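PDB 3T3W: enoyl-CoA hydratase from Mycobacterium thermoresistibile, which probably catalyses the reversible hydration of trans-2-enoyl-CoA thioesters in lipid metabolism. Local coordinates for residues M20-D25 against D50-A55; D28-I33 against E209-A214; G126-G131 against A148-P153. All coordinates share one frame; numbering follows the deposited sequence.

Contact 1: M20-D25 against D50-A55; sequences MYIDYD and DELDAA. With EDO (1,2-ethanediol), chain B.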
ATOM      1  N   MET F  20     -31.859   6.103 -27.646  1.00 15.32           N
ATOM      2  CA  MET F  20     -32.932   6.641 -26.816  1.00 15.10           C
ATOM      3  C   MET F  20     -32.396   7.856 -26.090  1.00 15.15           C
ATOM      4  O   MET F  20     -32.960   8.944 -26.243  1.00 16.17           O
ATOM      5  CB  MET F  20     -33.461   5.572 -25.853  1.00 15.35           C
ATOM      6  CG  MET F  20     -34.474   6.034 -24.821  1.00 15.30           C
ATOM      7  SD  MET F  20     -36.048   6.489 -25.587  1.00 15.98           S
ATOM      8  CE  MET F  20     -36.906   7.135 -24.133  1.00 16.66           C
ATOM      9  N   TYR F  21     -31.340   7.666 -25.303  1.00 13.10           N
ATOM     10  CA  TYR F  21     -30.838   8.719 -24.403  1.00 12.96           C
ATOM     11  C   TYR F  21     -29.439   9.255 -24.754  1.00 12.45           C
ATOM     12  O   TYR F  21     -28.976  10.218 -24.131  1.00 11.96           O
ATOM     13  CB  TYR F  21     -30.729   8.188 -22.985  1.00 12.91           C
ATOM     14  CG  TYR F  21     -32.024   7.808 -22.340  1.00 13.40           C
ATOM     15  CD1 TYR F  21     -33.029   8.743 -22.177  1.00 14.07           C
ATOM     16  CD2 TYR F  21     -32.260   6.506 -21.954  1.00 13.92           C
ATOM     17  CE1 TYR F  21     -34.226   8.397 -21.567  1.00 14.67           C
ATOM     18  CE2 TYR F  21     -33.460   6.125 -21.361  1.00 14.41           C
ATOM     19  CZ  TYR F  21     -34.438   7.079 -21.153  1.00 14.81           C
ATOM     20  OH  TYR F  21     -35.619   6.721 -20.551  1.00 15.52           O
ATOM     21  N   ILE F  22     -28.760   8.583 -25.662  1.00 12.63           N
ATOM     22  CA  ILE F  22     -27.325   8.869 -25.942  1.00 12.80           C
ATOM     23  C   ILE F  22     -27.160   9.138 -27.437  1.00 14.31           C
ATOM     24  O   ILE F  22     -27.622   8.326 -28.267  1.00 15.54           O
ATOM     25  CB  ILE F  22     -26.416   7.679 -25.555  1.00 12.23           C
ATOM     26  CG1 ILE F  22     -26.534   7.352 -24.060  1.00 12.25           C
ATOM     27  CG2 ILE F  22     -24.935   7.968 -25.943  1.00 12.78           C
ATOM     28  CD1 ILE F  22     -26.160   8.503 -23.113  1.00 11.91           C
ATOM     29  N   ASP F  23     -26.532  10.260 -27.800  1.00 14.53           N
ATOM     30  CA  ASP F  23     -26.125  10.514 -29.174  0.50 15.38           C
ATOM     31  C   ASP F  23     -24.656  10.140 -29.318  1.00 14.88           C
ATOM     32  O   ASP F  23     -23.888  10.314 -28.389  1.00 13.97           O
ATOM     33  CB  ASP F  23     -26.345  11.982 -29.537  0.50 16.50           C
ATOM     34  CG  ASP F  23     -27.761  12.270 -29.911  0.50 18.49           C
ATOM     35  OD1 ASP F  23     -28.346  11.455 -30.655  0.50 21.06           O
ATOM     36  OD2 ASP F  23     -28.295  13.313 -29.475  0.50 20.52           O
ATOM     37  N   TYR F  24     -24.278   9.612 -30.473  1.00 14.46           N
ATOM     38  CA  TYR F  24     -22.924   9.120 -30.697  1.00 14.49           C
ATOM     39  C   TYR F  24     -22.487   9.521 -32.087  1.00 15.67           C
ATOM     40  O   TYR F  24     -23.190   9.242 -33.068  1.00 15.68           O
ATOM     41  CB  TYR F  24     -22.900   7.608 -30.558  1.00 15.14           C
ATOM     42  CG  TYR F  24     -21.571   6.954 -30.747  1.00 14.77           C
ATOM     43  CD1 TYR F  24     -20.683   6.840 -29.708  1.00 14.39           C
ATOM     44  CD2 TYR F  24     -21.212   6.393 -31.963  1.00 15.37           C
ATOM     45  CE1 TYR F  24     -19.466   6.204 -29.870  1.00 14.55           C
ATOM     46  CE2 TYR F  24     -19.994   5.760 -32.141  1.00 15.61           C
ATOM     47  CZ  TYR F  24     -19.122   5.659 -31.088  1.00 15.29           C
ATOM     48  OH  TYR F  24     -17.890   5.074 -31.297  1.00 14.97           O
ATOM     49  N   ASP F  25     -21.323  10.150 -32.193  1.00 15.64           N
ATOM     50  CA  ASP F  25     -20.803  10.624 -33.507  1.00 17.62           C
ATOM     51  C   ASP F  25     -19.323  10.299 -33.549  1.00 16.81           C
ATOM     52  O   ASP F  25     -18.629  10.544 -32.566  1.00 15.09           O
ATOM     53  CB  ASP F  25     -20.927  12.161 -33.641  1.00 19.55           C
ATOM     54  CG  ASP F  25     -20.140  12.734 -34.848  1.00 22.26           C
ATOM     55  OD1 ASP F  25     -20.710  12.585 -35.935  1.00 23.45           O
ATOM     56  OD2 ASP F  25     -18.967  13.284 -34.747  1.00 22.34           O
ATOM     57  N   ASP F  50     -26.867   1.895 -19.248  1.00 10.97           N
ATOM     58  CA  ASP F  50     -26.571   0.793 -20.187  1.00 11.74           C
ATOM     59  C   ASP F  50     -26.211   1.316 -21.581  1.00 12.05           C
ATOM     60  O   ASP F  50     -25.264   0.841 -22.220  1.00 12.12           O
ATOM     61  CB  ASP F  50     -27.733  -0.192 -20.312  1.00 12.62           C
ATOM     62  CG  ASP F  50     -28.010  -0.966 -19.044  1.00 13.35           C
ATOM     63  OD1 ASP F  50     -27.183  -0.990 -18.113  1.00 12.93           O
ATOM     64  OD2 ASP F  50     -29.136  -1.540 -18.986  1.00 14.03           O
ATOM     65  N   GLU F  51     -26.946   2.327 -22.040  1.00 11.30           N
ATOM     66  CA  GLU F  51     -26.716   2.889 -23.355  1.00 11.45           C
ATOM     67  C   GLU F  51     -25.374   3.653 -23.401  1.00 10.45           C
ATOM     68  O   GLU F  51     -24.610   3.602 -24.394  1.00 10.10           O
ATOM     69  CB  GLU F  51     -27.916   3.781 -23.721  1.00 12.19           C
ATOM     70  CG  GLU F  51     -27.964   4.208 -25.138  1.00 13.33           C
ATOM     71  CD  GLU F  51     -29.195   5.048 -25.529  1.00 13.83           C
ATOM     72  OE1 GLU F  51     -30.149   5.163 -24.729  1.00 14.00           O
ATOM     73  OE2 GLU F  51     -29.153   5.600 -26.661  1.00 14.13           O
ATOM     74  N   LEU F  52     -25.085   4.353 -22.309  1.00  9.50           N
ATOM     75  CA  LEU F  52     -23.825   5.094 -22.194  1.00  9.34           C
ATOM     76  C   LEU F  52     -22.656   4.114 -22.171  1.00  9.17           C
ATOM     77  O   LEU F  52     -21.621   4.317 -22.843  1.00  9.14           O
ATOM     78  CB  LEU F  52     -23.834   5.924 -20.896  1.00  8.77           C
ATOM     79  CG  LEU F  52     -22.581   6.741 -20.536  1.00  8.31           C
ATOM     80  CD1 LEU F  52     -22.158   7.637 -21.733  1.00  8.62           C
ATOM     81  CD2 LEU F  52     -22.757   7.616 -19.279  1.00  8.37           C
ATOM     82  N   ASP F  53     -22.798   3.027 -21.403  1.00  9.32           N
ATOM     83  CA  ASP F  53     -21.758   1.985 -21.391  1.00  9.47           C
ATOM     84  C   ASP F  53     -21.497   1.396 -22.785  1.00  9.60           C
ATOM     85  O   ASP F  53     -20.332   1.184 -23.206  1.00  9.11           O
ATOM     86  CB  ASP F  53     -22.120   0.868 -20.417  1.00  9.84           C
ATOM     87  CG  ASP F  53     -20.991  -0.118 -20.239  1.00 10.61           C
ATOM     88  OD1 ASP F  53     -19.837   0.266 -19.909  1.00 10.25           O
ATOM     89  OD2 ASP F  53     -21.256  -1.295 -20.477  1.00 11.36           O
ATOM     90  N   ALA F  54     -22.571   1.172 -23.536  1.00  9.95           N
ATOM     91  CA  ALA F  54     -22.439   0.649 -24.886  1.00 10.23           C
ATOM     92  C   ALA F  54     -21.669   1.610 -25.792  1.00 10.21           C
ATOM     93  O   ALA F  54     -20.897   1.182 -26.647  1.00 10.24           O
ATOM     94  CB  ALA F  54     -23.828   0.319 -25.485  1.00 10.68           C
ATOM     95  N   ALA F  55     -21.911   2.917 -25.624  1.00 10.06           N
ATOM     96  CA  ALA F  55     -21.248   3.972 -26.391  1.00 10.02           C
ATOM     97  C   ALA F  55     -19.734   3.993 -26.067  1.00  9.98           C
ATOM     98  O   ALA F  55     -18.889   4.092 -26.964  1.00  9.70           O
ATOM     99  CB  ALA F  55     -21.882   5.346 -26.064  1.00  9.79           C
TER
HETATM  100  C1  EDO B 304     -38.651   8.092 -18.493  1.00 27.82           C
HETATM  101  O1  EDO B 304     -38.550   9.459 -18.092  1.00 25.56           O
HETATM  102  C2  EDO B 304     -38.699   7.968 -20.016  1.00 29.44           C
HETATM  103  O2  EDO B 304     -37.565   8.626 -20.628  1.00 27.61           O

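Contact 2: D28-I33 against E209-A214; sequences DRIATI and ETRALA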
ATOM      1  N   ASP F  28     -13.201  12.733 -37.585  1.00 17.95           N
ATOM      2  CA  ASP F  28     -11.867  13.250 -37.338  1.00 19.16           C
ATOM      3  C   ASP F  28     -11.165  12.535 -36.149  1.00 17.44           C
ATOM      4  O   ASP F  28     -10.463  13.183 -35.366  1.00 17.72           O
ATOM      5  CB  ASP F  28     -11.930  14.771 -37.029  1.00 20.86           C
ATOM      6  CG  ASP F  28     -12.707  15.562 -38.071  1.00 24.15           C
ATOM      7  OD1 ASP F  28     -12.352  15.425 -39.241  1.00 25.36           O
ATOM      8  OD2 ASP F  28     -13.677  16.280 -37.690  1.00 25.15           O
ATOM      9  N   ARG F  29     -11.365  11.229 -36.044  1.00 16.73           N
ATOM     10  CA  ARG F  29     -10.792  10.347 -35.001  1.00 17.07           C
ATOM     11  C   ARG F  29     -11.288  10.651 -33.572  1.00 15.45           C
ATOM     12  O   ARG F  29     -10.681  10.186 -32.588  1.00 14.08           O
ATOM     13  CB  ARG F  29      -9.251  10.311 -35.052  1.00 19.50           C
ATOM     14  CG  ARG F  29      -8.729   9.917 -36.446  1.00 22.66           C
ATOM     15  CD  ARG F  29      -7.274   9.502 -36.419  1.00 25.81           C
ATOM     16  NE  ARG F  29      -7.130   8.360 -35.525  1.00 29.07           N
ATOM     17  CZ  ARG F  29      -7.379   7.082 -35.833  1.00 31.11           C
ATOM     18  NH1 ARG F  29      -7.732   6.709 -37.070  1.00 31.85           N
ATOM     19  NH2 ARG F  29      -7.238   6.163 -34.888  1.00 29.32           N
ATOM     20  N   ILE F  30     -12.396  11.379 -33.473  1.00 13.86           N
ATOM     21  CA  ILE F  30     -12.984  11.720 -32.149  1.00 13.48           C
ATOM     22  C   ILE F  30     -14.349  11.064 -32.102  1.00 13.01           C
ATOM     23  O   ILE F  30     -15.141  11.262 -33.011  1.00 13.92           O
ATOM     24  CB  ILE F  30     -13.140  13.257 -31.983  1.00 13.73           C
ATOM     25  CG1 ILE F  30     -11.780  13.957 -32.066  1.00 13.70           C
ATOM     26  CG2 ILE F  30     -13.819  13.572 -30.628  1.00 13.35           C
ATOM     27  CD1 ILE F  30     -11.871  15.459 -32.261  1.00 14.43           C
ATOM     28  N   ALA F  31     -14.631  10.305 -31.041  1.00 12.27           N
ATOM     29  CA  ALA F  31     -15.987   9.819 -30.751  1.00 11.89           C
ATOM     30  C   ALA F  31     -16.581  10.764 -29.751  1.00 11.53           C
ATOM     31  O   ALA F  31     -16.041  10.909 -28.643  1.00 10.91           O
ATOM     32  CB  ALA F  31     -15.951   8.414 -30.144  1.00 11.69           C
ATOM     33  N   THR F  32     -17.676  11.416 -30.132  1.00 11.50           N
ATOM     34  CA  THR F  32     -18.370  12.301 -29.225  1.00 11.42           C
ATOM     35  C   THR F  32     -19.643  11.603 -28.714  1.00 11.55           C
ATOM     36  O   THR F  32     -20.531  11.232 -29.521  1.00 11.29           O
ATOM     37  CB  THR F  32     -18.742  13.624 -29.903  1.00 11.70           C
ATOM     38  OG1 THR F  32     -17.533  14.207 -30.436  1.00 12.15           O
ATOM     39  CG2 THR F  32     -19.396  14.558 -28.897  1.00 11.89           C
ATOM     40  N   ILE F  33     -19.674  11.396 -27.397  1.00 10.87           N
ATOM     41  CA  ILE F  33     -20.784  10.744 -26.720  1.00 10.79           C
ATOM     42  C   ILE F  33     -21.556  11.848 -25.993  1.00 10.95           C
ATOM     43  O   ILE F  33     -21.018  12.513 -25.101  1.00 10.40           O
ATOM     44  CB  ILE F  33     -20.283   9.719 -25.666  1.00 10.22           C
ATOM     45  CG1 ILE F  33     -19.367   8.661 -26.304  1.00 10.38           C
ATOM     46  CG2 ILE F  33     -21.457   9.087 -24.911  1.00 10.14           C
ATOM     47  CD1 ILE F  33     -18.677   7.690 -25.345  1.00 10.04           C
ATOM     48  N   GLU F 209     -13.813  24.467 -27.429  1.00 13.85           N
ATOM     49  CA  GLU F 209     -12.543  24.255 -26.721  1.00 14.29           C
ATOM     50  C   GLU F 209     -12.262  22.790 -26.511  1.00 12.97           C
ATOM     51  O   GLU F 209     -11.122  22.356 -26.657  1.00 12.63           O
ATOM     52  CB  GLU F 209     -12.542  24.909 -25.345  1.00 15.83           C
ATOM     53  CG  GLU F 209     -12.684  26.422 -25.340  1.00 18.24           C
ATOM     54  CD  GLU F 209     -11.396  27.173 -25.080  1.00 19.39           C
ATOM     55  OE1 GLU F 209     -10.341  26.545 -24.862  1.00 19.87           O
ATOM     56  OE2 GLU F 209     -11.450  28.423 -25.124  1.00 20.75           O
ATOM     57  N   THR F 210     -13.292  22.018 -26.128  1.00 12.16           N
ATOM     58  CA  THR F 210     -13.133  20.593 -25.919  1.00 11.51           C
ATOM     59  C   THR F 210     -12.748  19.862 -27.199  1.00 11.68           C
ATOM     60  O   THR F 210     -11.845  19.021 -27.191  1.00 10.90           O
ATOM     61  CB  THR F 210     -14.418  19.982 -25.292  1.00 11.95           C
ATOM     62  OG1 THR F 210     -14.664  20.659 -24.062  1.00 12.09           O
ATOM     63  CG2 THR F 210     -14.262  18.500 -24.989  1.00 11.92           C
ATOM     64  N   ARG F 211     -13.428  20.164 -28.290  1.00 12.09           N
ATOM     65  CA  ARG F 211     -13.129  19.498 -29.531  1.00 13.28           C
ATOM     66  C   ARG F 211     -11.725  19.880 -30.032  1.00 12.74           C
ATOM     67  O   ARG F 211     -11.006  19.060 -30.601  1.00 12.77           O
ATOM     68  CB  ARG F 211     -14.168  19.768 -30.591  1.00 14.66           C
ATOM     69  CG  ARG F 211     -13.942  18.839 -31.778  1.00 16.02           C
ATOM     70  CD  ARG F 211     -15.114  18.797 -32.719  1.00 17.86           C
ATOM     71  NE  ARG F 211     -14.826  17.911 -33.831  1.00 18.47           N
ATOM     72  CZ  ARG F 211     -15.104  16.611 -33.868  1.00 18.56           C
ATOM     73  NH1 ARG F 211     -15.683  16.016 -32.847  1.00 17.70           N
ATOM     74  NH2 ARG F 211     -14.834  15.925 -34.977  1.00 18.84           N
ATOM     75  N   ALA F 212     -11.322  21.122 -29.802  1.00 12.61           N
ATOM     76  CA  ALA F 212      -9.993  21.562 -30.249  1.00 13.00           C
ATOM     77  C   ALA F 212      -8.897  20.785 -29.505  1.00 12.29           C
ATOM     78  O   ALA F 212      -7.901  20.343 -30.094  1.00 12.04           O
ATOM     79  CB  ALA F 212      -9.816  23.076 -30.044  1.00 13.14           C
ATOM     80  N   LEU F 213      -9.089  20.621 -28.198  1.00 11.74           N
ATOM     81  CA  LEU F 213      -8.180  19.838 -27.390  1.00 11.54           C
ATOM     82  C   LEU F 213      -8.164  18.365 -27.838  1.00 11.47           C
ATOM     83  O   LEU F 213      -7.102  17.770 -27.997  1.00 12.15           O
ATOM     84  CB  LEU F 213      -8.548  19.980 -25.909  1.00 11.32           C
ATOM     85  CG  LEU F 213      -7.779  19.107 -24.907  1.00 11.17           C
ATOM     86  CD1 LEU F 213      -6.296  19.463 -24.975  1.00 11.85           C
ATOM     87  CD2 LEU F 213      -8.357  19.255 -23.492  1.00 11.27           C
ATOM     88  N   ALA F 214      -9.342  17.783 -28.064  1.00 11.67           N
ATOM     89  CA  ALA F 214      -9.450  16.404 -28.566  1.00 11.36           C
ATOM     90  C   ALA F 214      -8.697  16.235 -29.878  1.00 12.48           C
ATOM     91  O   ALA F 214      -7.969  15.268 -30.064  1.00 11.70           O
ATOM     92  CB  ALA F 214     -10.934  16.031 -28.736  1.00 11.27           C
TER
HETATM   93  O   HOH W   1     -16.881  13.424 -32.896  1.00 12.68           O
HETATM   94  O   HOH W   2     -16.308  16.788 -30.075  1.00 19.30           O

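Contact 3: G126-G131 against A148-P153; sequences GRCISG and ALFSDP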
ATOM      1  N   GLY F 126     -23.019  23.733 -16.288  1.00 11.46           N
ATOM      2  CA  GLY F 126     -24.070  23.789 -15.267  1.00 12.15           C
ATOM      3  C   GLY F 126     -23.911  22.784 -14.129  1.00 11.82           C
ATOM      4  O   GLY F 126     -22.830  22.545 -13.645  1.00 10.83           O
ATOM      5  N   ARG F 127     -25.022  22.195 -13.666  1.00 12.35           N
ATOM      6  CA  ARG F 127     -24.956  21.307 -12.499  1.00 12.37           C
ATOM      7  C   ARG F 127     -24.429  19.933 -12.827  1.00 11.26           C
ATOM      8  O   ARG F 127     -24.865  19.275 -13.798  1.00 10.36           O
ATOM      9  CB  ARG F 127     -26.341  21.149 -11.884  1.00 14.23           C
ATOM     10  CG  ARG F 127     -26.893  22.453 -11.363  1.00 17.53           C
ATOM     11  CD  ARG F 127     -26.320  22.653  -9.993  1.00 20.77           C
ATOM     12  NE  ARG F 127     -26.858  23.827  -9.303  1.00 24.12           N
ATOM     13  CZ  ARG F 127     -26.614  24.068  -8.018  1.00 25.05           C
ATOM     14  NH1 ARG F 127     -25.894  23.209  -7.295  1.00 20.85           N
ATOM     15  NH2 ARG F 127     -27.130  25.165  -7.455  1.00 27.14           N
ATOM     16  N   CYS F 128     -23.514  19.494 -11.962  1.00  9.99           N
ATOM     17  CA  CYS F 128     -23.003  18.139 -11.982  1.00  9.63           C
ATOM     18  C   CYS F 128     -23.127  17.711 -10.520  1.00  9.35           C
ATOM     19  O   CYS F 128     -22.331  18.144  -9.686  1.00  8.61           O
ATOM     20  CB  CYS F 128     -21.554  18.077 -12.442  1.00  9.28           C
ATOM     21  SG  CYS F 128     -20.908  16.389 -12.396  1.00  9.84           S
ATOM     22  N   ILE F 129     -24.170  16.946 -10.246  1.00  8.90           N
ATOM     23  CA  ILE F 129     -24.567  16.583  -8.861  1.00  9.04           C
ATOM     24  C   ILE F 129     -24.451  15.085  -8.642  1.00  8.86           C
ATOM     25  O   ILE F 129     -25.018  14.296  -9.386  1.00  8.57           O
ATOM     26  CB  ILE F 129     -26.036  16.964  -8.593  1.00  9.53           C
ATOM     27  CG1 ILE F 129     -26.253  18.480  -8.810  1.00 10.20           C
ATOM     28  CG2 ILE F 129     -26.445  16.616  -7.159  1.00  9.55           C
ATOM     29  CD1 ILE F 129     -27.726  18.894  -8.853  1.00 11.17           C
ATOM     30  N   SER F 130     -23.765  14.707  -7.576  1.00  8.64           N
ATOM     31  CA  SER F 130     -23.717  13.351  -7.068  1.00  8.65           C
ATOM     32  C   SER F 130     -23.388  12.302  -8.141  1.00  8.84           C
ATOM     33  O   SER F 130     -22.253  12.230  -8.604  1.00  8.69           O
ATOM     34  CB  SER F 130     -25.001  13.073  -6.312  1.00  8.73           C
ATOM     35  OG  SER F 130     -25.086  13.768  -5.061  1.00  8.80           O
ATOM     36  N   GLY F 131     -24.360  11.513  -8.571  1.00  9.03           N
ATOM     37  CA  GLY F 131     -24.087  10.546  -9.657  1.00  9.21           C
ATOM     38  C   GLY F 131     -23.513  11.152 -10.937  1.00  9.02           C
ATOM     39  O   GLY F 131     -22.899  10.449 -11.723  1.00 10.35           O
ATOM     40  N   ALA F 148     -20.276  26.053 -14.227  1.00 13.16           N
ATOM     41  CA  ALA F 148     -20.468  24.680 -13.736  1.00 12.79           C
ATOM     42  C   ALA F 148     -20.446  24.700 -12.212  1.00 12.30           C
ATOM     43  O   ALA F 148     -19.745  25.492 -11.594  1.00 11.21           O
ATOM     44  CB  ALA F 148     -19.372  23.752 -14.220  1.00 12.33           C
ATOM     45  N   LEU F 149     -21.299  23.862 -11.633  1.00 11.67           N
ATOM     46  CA  LEU F 149     -21.420  23.729 -10.187  1.00 11.03           C
ATOM     47  C   LEU F 149     -21.374  22.254  -9.857  1.00 10.44           C
ATOM     48  O   LEU F 149     -22.191  21.506 -10.355  1.00 10.53           O
ATOM     49  CB  LEU F 149     -22.733  24.349  -9.703  1.00 11.25           C
ATOM     50  CG  LEU F 149     -22.706  25.882  -9.707  1.00 11.57           C
ATOM     51  CD1 LEU F 149     -24.091  26.437  -9.388  1.00 13.31           C
ATOM     52  CD2 LEU F 149     -21.754  26.421  -8.667  1.00 12.59           C
ATOM     53  N   PHE F 150     -20.410  21.859  -9.038  1.00  9.78           N
ATOM     54  CA  PHE F 150     -20.169  20.461  -8.690  1.00  9.40           C
ATOM     55  C   PHE F 150     -20.539  20.228  -7.248  1.00  9.32           C
ATOM     56  O   PHE F 150     -20.137  20.998  -6.372  1.00  9.56           O
ATOM     57  CB  PHE F 150     -18.693  20.100  -8.859  1.00  9.15           C
ATOM     58  CG  PHE F 150     -18.198  20.151 -10.272  1.00  9.50           C
ATOM     59  CD1 PHE F 150     -18.235  19.030 -11.086  1.00  9.57           C
ATOM     60  CD2 PHE F 150     -17.680  21.316 -10.796  1.00 10.13           C
ATOM     61  CE1 PHE F 150     -17.722  19.062 -12.374  1.00  9.91           C
ATOM     62  CE2 PHE F 150     -17.174  21.353 -12.105  1.00 10.41           C
ATOM     63  CZ  PHE F 150     -17.219  20.232 -12.910  1.00  9.70           C
ATOM     64  N   SER F 151     -21.270  19.142  -6.968  1.00  9.29           N
ATOM     65  CA  SER F 151     -21.674  18.871  -5.578  1.00  8.98           C
ATOM     66  C   SER F 151     -21.966  17.387  -5.385  1.00  8.57           C
ATOM     67  O   SER F 151     -22.184  16.673  -6.362  1.00  8.42           O
ATOM     68  CB  SER F 151     -22.918  19.732  -5.199  1.00  9.85           C
ATOM     69  OG  SER F 151     -24.069  19.302  -5.940  1.00  9.94           O
ATOM     70  N   ASP F 152     -21.942  16.952  -4.129  1.00  8.49           N
ATOM     71  CA  ASP F 152     -22.454  15.642  -3.766  1.00  8.40           C
ATOM     72  C   ASP F 152     -23.155  15.740  -2.423  1.00  8.89           C
ATOM     73  O   ASP F 152     -22.532  15.447  -1.411  1.00  8.73           O
ATOM     74  CB  ASP F 152     -21.351  14.601  -3.725  1.00  7.95           C
ATOM     75  CG  ASP F 152     -21.868  13.215  -3.445  1.00  8.03           C
ATOM     76  OD1 ASP F 152     -23.137  13.046  -3.401  1.00  8.16           O
ATOM     77  OD2 ASP F 152     -21.010  12.323  -3.211  1.00  7.90           O
ATOM     78  N   PRO F 153     -24.454  16.128  -2.430  1.00  9.70           N
ATOM     79  CA  PRO F 153     -25.216  16.280  -1.192  1.00 10.02           C
ATOM     80  C   PRO F 153     -25.910  15.021  -0.654  1.00 10.26           C
ATOM     81  O   PRO F 153     -26.927  15.144   0.093  1.00 11.13           O
ATOM     82  CB  PRO F 153     -26.242  17.346  -1.557  1.00 10.67           C
ATOM     83  CG  PRO F 153     -26.473  17.177  -3.003  1.00 10.84           C
ATOM     84  CD  PRO F 153     -25.172  16.694  -3.593  1.00 10.06           C
TER
HETATM   85  O   HOH W   3     -23.970  21.178  -8.023  1.00 13.67           O

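Contact 1: M20-D25 against D50-A55
The backbone of strand 22-25 runs nearly parallel to helix 50-55, at 10° between directions and 9.0 Å between axes, with Ile22 facing Leu52 and Tyr24 facing Ala55. Where the chain leads into the strand, the carboxylate of Glu51 receives three successive backbone amides. Glu51 OE2 takes Met20 N at 2.9 Å in an almost straight bond (174°), Glu51 OE1 takes Tyr21 N at 2.8 Å, and Ile22 N adds a weak third bond to OE2. Met20 N and Tyr21 N both come in on the syn side, tilted out of the carboxylate plane. Chi1 of -168° sets Glu51 CG anti to the backbone N, and the extended chain beyond it brings the carboxylate to the amides. Glu51 CG also lies 3.6 Å from Ile22 CG1, the two side chains sliding past each other in opposite directions. Further along, the packing is apolar: Ile22 CD1 meets Leu52 CB, while Ala55 CB lies 4.0 Å from Ile22 CG2 and 4.1 Å from Tyr24 CD1. Met20 CG sits 3.5 Å above the centre of the Tyr21 ring, whose OH hydrogen-bonds a 1,2-ethanediol, probably from crystallisation, and Asn45. Strand 22-27 is an outermost strand, within this chain, of the six-stranded sheet of the crotonase fold; helix 46-61 packs on it and on strand 30-35, while Asp50 and Asp53 form salt bridges to helix 95-115.

Contact 2: D28-I33 against E209-A214
Ile30 and Ala214 make the close apolar part of this contact, with Ile30 CD1 3.7 Å from Ala214 CB where the two backbones come nearest. Ile30 has CG1 anti to its carbonyl carbon and CD1 anti beyond it (chi2 166°), which carries the terminal methyl to the helix. The same methyl covers one face of the Arg211 guanidinium, standing 3.8 Å above the plane over its centre, so a single carbon serves both the alanine and the flat cation. Strand 30-33 and helix 209-214 run roughly antiparallel, at 149° with axes 10.2 Å apart. In the crotonase fold helix 206-217 lies on the sheet here: Ala214 and Thr210 also touch Val69 of strand 67-72, and both reach strand 120-124, while Leu213 packs on Thr182 of a second subunit. The solvent side is looser: at the edge of the guanidinium the partners are polar and partly water. Arg211 NH2 forms a salt bridge with Asp28 OD2 at 3.0 Å, the oxygen lying in the guanidinium plane and using its anti lone pair; the carboxylate itself is turned 64° from that plane. Ser27 O takes a further hydrogen bond from NH2. Toward Thr32 the direct approach is longer, 3.5 Å from Arg211 NH1 to Thr32 OG1, and two waters bridge that gap. Each water accepts from Arg211 NH1 at 2.9 Å and hydrogen-bonds Thr32 OG1, and one of them also hydrogen-bonds Ile30 O. Asp28 lies on the exposed side, in the loop just ahead of the strand.

Contact 3: G126-G131 against A148-P153
Ser130 OG donates to Asp152 OD1 at 2.7 Å, the shortest polar bond between the two segments, arriving on the anti side of the carboxylate and 32° out of its plane. It closes one end of a parallel beta pair, 127-129 with 149-151, in the small three-stranded sheet of this crotonase-like fold. The turn after strand 127-129, around Gly131, probably corresponds to the segment that in crotonase relatives gives a backbone N-H to the oxyanion hole. The other oxygen of Asp152, OD2, accepts from His167 and from the backbone of Val162, so both carboxylate oxygens are engaged; a zinc ion about 10 Å from this side chain is held by Glu102, Glu163, His252 and His256. The strands run 8° from parallel with axes 4.9 Å apart. Four backbone bonds tie them: Leu149 N to Gly126 O, Cys128 N to Leu149 O, Ser151 N to Cys128 O, and Ser130 N to Ser151 O, the last 2.8 Å and almost straight at 174°. Cys128 and Phe150 occupy one face of the sheet, with Cys128 CB 3.7 Å from Phe150 CD1 and the sulfur approaching the ring obliquely; Leu133 of helix 133-136 packs against both. The other face carries Arg127, Leu149, Ile129 and Ser151. There Ile129 CG2 lies 3.8 Å from Pro153 CD, the two side chains crossing at about a right angle. A water takes a proton from Arg127 NH1, hydrogen-bonds Ser151 OG and gives a weak bond to Leu149 O. Arg127 bends at chi2, and its guanidinium has Leu149 CD1 3.6 Å above one face, over the centre.

Contacts 1 and 2 share the six-stranded sheet, since strands 22-27 and 30-35 are antiparallel neighbours; Asp25 O and Thr32 N probably hydrogen-bond at 2.8 Å, and Ile33 packs against Ile22 and Leu52. Both are helix-on-strand contacts, with centres 14 and 18 Å from that of the chain. Each joins an apolar patch to a charged group near the start of its strand, but a carboxylate collects backbone amides in contact 1, whereas a cation gathers acid and waters in contact 2. All three are partly buried; contact 3 lies nearest the chain centre, at 11 Å, in the separate small sheet; backbone pairing dominates there, and none of its touching residues is exposed.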